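Local structure of transcriptional regulator (Bacillus halodurans, 1Z4E) at the interface of chains A and B. The protein is named a transcriptional regulator but has the GNAT fold, and may transfer acyl groups as members of that acetyltransferase family do. Numbering follows the deposited sequence. Chains: chain A/B, transcriptional regulator.

The interface of chains A and B. Residues chain A 126, 128, 134, 144, 147-148; chain B 128, 144, 146-147.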
ATOM      1  N   THR A 126       6.014   8.672  -1.946  1.00 13.79           N
ATOM      2  CA  THR A 126       6.944   9.565  -1.266  1.00 15.17           C
ATOM      3  C   THR A 126       6.348  10.957  -1.257  1.00 13.33           C
ATOM      4  O   THR A 126       5.812  11.414  -2.262  1.00 13.47           O
ATOM      5  CB  THR A 126       8.306   9.606  -1.970  1.00 21.61           C
ATOM      6  OG1 THR A 126       8.127   9.977  -3.343  1.00 25.31           O
ATOM      7  CG2 THR A 126       8.968   8.247  -1.895  1.00 25.36           C
ATOM      8  N   LYS A 128       5.655  14.686  -1.630  1.00 18.56           N
ATOM      9  CA  LYS A 128       6.115  15.678  -2.595  1.00 21.38           C
ATOM     10  C   LYS A 128       6.901  16.811  -1.937  1.00 22.11           C
ATOM     11  O   LYS A 128       7.534  17.608  -2.624  1.00 22.66           O
ATOM     12  CB  LYS A 128       4.924  16.252  -3.370  1.00 22.88           C
ATOM     13  CG  LYS A 128       4.224  15.232  -4.266  1.00 20.84           C
ATOM     14  CD  LYS A 128       3.063  15.854  -5.030  1.00 21.85           C
ATOM     15  CE  LYS A 128       2.402  14.841  -5.955  1.00 24.78           C
ATOM     16  NZ  LYS A 128       1.255  15.420  -6.724  1.00 22.90           N
ATOM     17  N   LEU A 134      12.131  11.821  -4.821  1.00 18.53           N
ATOM     18  CA  LEU A 134      11.773  11.362  -6.157  1.00 19.79           C
ATOM     19  C   LEU A 134      13.003  10.921  -6.944  1.00 16.11           C
ATOM     20  O   LEU A 134      13.010   9.851  -7.561  1.00 12.06           O
ATOM     21  CB  LEU A 134      11.033  12.463  -6.918  1.00 25.57           C
ATOM     22  CG  LEU A 134      10.582  12.095  -8.329  1.00 23.96           C
ATOM     23  CD1 LEU A 134       9.724  10.840  -8.292  1.00 26.46           C
ATOM     24  CD2 LEU A 134       9.804  13.261  -8.939  1.00 30.47           C
ATOM     25  N   ALA A 144       7.659   7.206 -11.425  1.00 12.39           N
ATOM     26  CA  ALA A 144       6.616   7.968 -10.745  1.00 13.35           C
ATOM     27  C   ALA A 144       5.386   8.021 -11.660  1.00 14.10           C
ATOM     28  O   ALA A 144       4.979   9.079 -12.142  1.00 14.76           O
ATOM     29  CB  ALA A 144       7.119   9.372 -10.436  1.00 24.55           C
ATOM     30  N   GLU A 147      -0.237   9.002  -8.854  1.00 14.38           N
ATOM     31  CA  GLU A 147      -0.420  10.096  -7.909  1.00 16.28           C
ATOM     32  C   GLU A 147      -0.653   9.380  -6.580  1.00 14.29           C
ATOM     33  O   GLU A 147      -1.411   8.408  -6.533  1.00 16.89           O
ATOM     34  CB  GLU A 147      -1.669  10.921  -8.239  1.00 19.37           C
ATOM     35  CG  GLU A 147      -1.536  11.870  -9.417  1.00 25.78           C
ATOM     36  CD  GLU A 147      -0.520  12.968  -9.177  1.00 28.03           C
ATOM     37  OE1 GLU A 147      -0.114  13.175  -8.013  1.00 28.66           O
ATOM     38  OE2 GLU A 147      -0.135  13.632 -10.160  1.00 29.60           O
ATOM     39  N   GLY A 148       0.010   9.845  -5.521  1.00 16.34           N
ATOM     40  CA  GLY A 148      -0.153   9.248  -4.203  1.00 17.54           C
ATOM     41  C   GLY A 148      -1.170  10.066  -3.430  1.00 16.43           C
ATOM     42  O   GLY A 148      -0.870  11.165  -2.957  1.00 17.99           O
TER
ATOM     43  N   LYS B 128      -1.336   8.202 -13.443  1.00 20.15           N
ATOM     44  CA  LYS B 128      -1.399   9.549 -14.005  1.00 22.97           C
ATOM     45  C   LYS B 128      -2.029   9.540 -15.403  1.00 23.70           C
ATOM     46  O   LYS B 128      -2.413  10.588 -15.914  1.00 24.25           O
ATOM     47  CB  LYS B 128      -0.001  10.177 -14.058  1.00 20.17           C
ATOM     48  CG  LYS B 128       0.610  10.453 -12.677  1.00 18.13           C
ATOM     49  CD  LYS B 128       2.015  11.035 -12.787  1.00 19.14           C
ATOM     50  CE  LYS B 128       2.631  11.236 -11.409  1.00 22.07           C
ATOM     51  NZ  LYS B 128       4.023  11.748 -11.490  1.00 20.19           N
ATOM     52  N   ALA B 144      -3.501  14.828  -3.239  1.00 16.06           N
ATOM     53  CA  ALA B 144      -2.377  14.292  -3.998  1.00 17.02           C
ATOM     54  C   ALA B 144      -1.082  14.815  -3.381  1.00 17.77           C
ATOM     55  O   ALA B 144      -0.360  15.610  -3.978  1.00 18.43           O
ATOM     56  CB  ALA B 144      -2.484  14.715  -5.452  1.00 21.64           C
ATOM     57  N   HIS B 146       1.521  12.834  -2.357  1.00 16.45           N
ATOM     58  CA  HIS B 146       2.671  11.976  -2.636  1.00 16.30           C
ATOM     59  C   HIS B 146       2.843  11.550  -4.089  1.00 16.87           C
ATOM     60  O   HIS B 146       1.914  11.594  -4.881  1.00 14.80           O
ATOM     61  CB  HIS B 146       2.576  10.695  -1.792  1.00 12.12           C
ATOM     62  CG  HIS B 146       2.783  10.906  -0.323  1.00 12.81           C
ATOM     63  ND1 HIS B 146       2.000  11.758   0.427  1.00 14.68           N
ATOM     64  CD2 HIS B 146       3.674  10.359   0.538  1.00 19.02           C
ATOM     65  CE1 HIS B 146       2.400  11.728   1.686  1.00 13.14           C
ATOM     66  NE2 HIS B 146       3.415  10.886   1.781  1.00 14.15           N
ATOM     67  N   GLU B 147       4.058  11.139  -4.427  1.00 14.01           N
ATOM     68  CA  GLU B 147       4.329  10.619  -5.760  1.00 15.91           C
ATOM     69  C   GLU B 147       4.135   9.110  -5.615  1.00 13.92           C
ATOM     70  O   GLU B 147       4.629   8.522  -4.651  1.00 16.52           O
ATOM     71  CB  GLU B 147       5.775  10.889  -6.177  1.00 19.85           C
ATOM     72  CG  GLU B 147       6.065  12.312  -6.636  1.00 26.26           C
ATOM     73  CD  GLU B 147       5.301  12.694  -7.894  1.00 28.51           C
ATOM     74  OE1 GLU B 147       4.961  11.797  -8.692  1.00 29.14           O
ATOM     75  OE2 GLU B 147       5.053  13.898  -8.096  1.00 30.08           O
TER
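A:Thr126 and B:Glu147 form an antiparallel beta bridge where two copies of a GNAT-fold protein meet about a two-fold axis; the C-terminal strand 147-152 of one chain is laid against strand 121-127 of the other, an arrangement consistent with a dimer, though the structure alone does not prove one in solution. Both backbone bonds of this pair form: B:Glu147 N gives to A:Thr126 O (2.8 Å) and A:Thr126 N to B:Glu147 O (3.0 Å). The two 147-152 strands bridge antiparallel at A:Glu147 and B:Glu147, and beside this bridge A:Gly148 exchanges two backbone bonds with B:His146, the residue just ahead of its strand: A:Gly148 N to B:His146 O at 2.7 Å and B:His146 N to A:Gly148 O at 3.0 Å. Each Lys128 makes a two-fold-related pair of polar contacts, one to Ala144 of the partner and one to Glu147 of its own chain. A:Lys128, its chain extended beyond CG, reaches across the interface, and its ammonium NZ meets the carbonyl O of B:Ala144 at 3.2 Å from above the carbonyl plane. The same NZ forms a salt bridge within its own chain, 2.9 Å from A:Glu147 OE1, which accepts it on its syn lone pair, the side of the other oxygen. In the twin, B:Lys128 NZ approaches A:Ala144 O (2.9 Å) with a 30° tilt from the carbonyl plane and pairs with B:Glu147 OE1. Each lysine thus ties a partner carbonyl to a carboxylate of its own chain, which probably offsets some of its charge. An alanine in place of A:Lys128 would probably leave B:Ala144 O without this cross-chain donor and A:Glu147 without its cationic mate, its carboxylate freer to turn. The A:Lys128 stem crosses B:Glu147 at about a right angle, CE lying 4.1 Å from carboxylate carbon CD; the glutamate chain bends at chi2 (-64°), which turns its carboxylate back toward B:Lys128. The B:His146 imidazole presents its edge to A:Thr126 N in the ring plane, and CB of B:His146 packs against A:Gly148 CA.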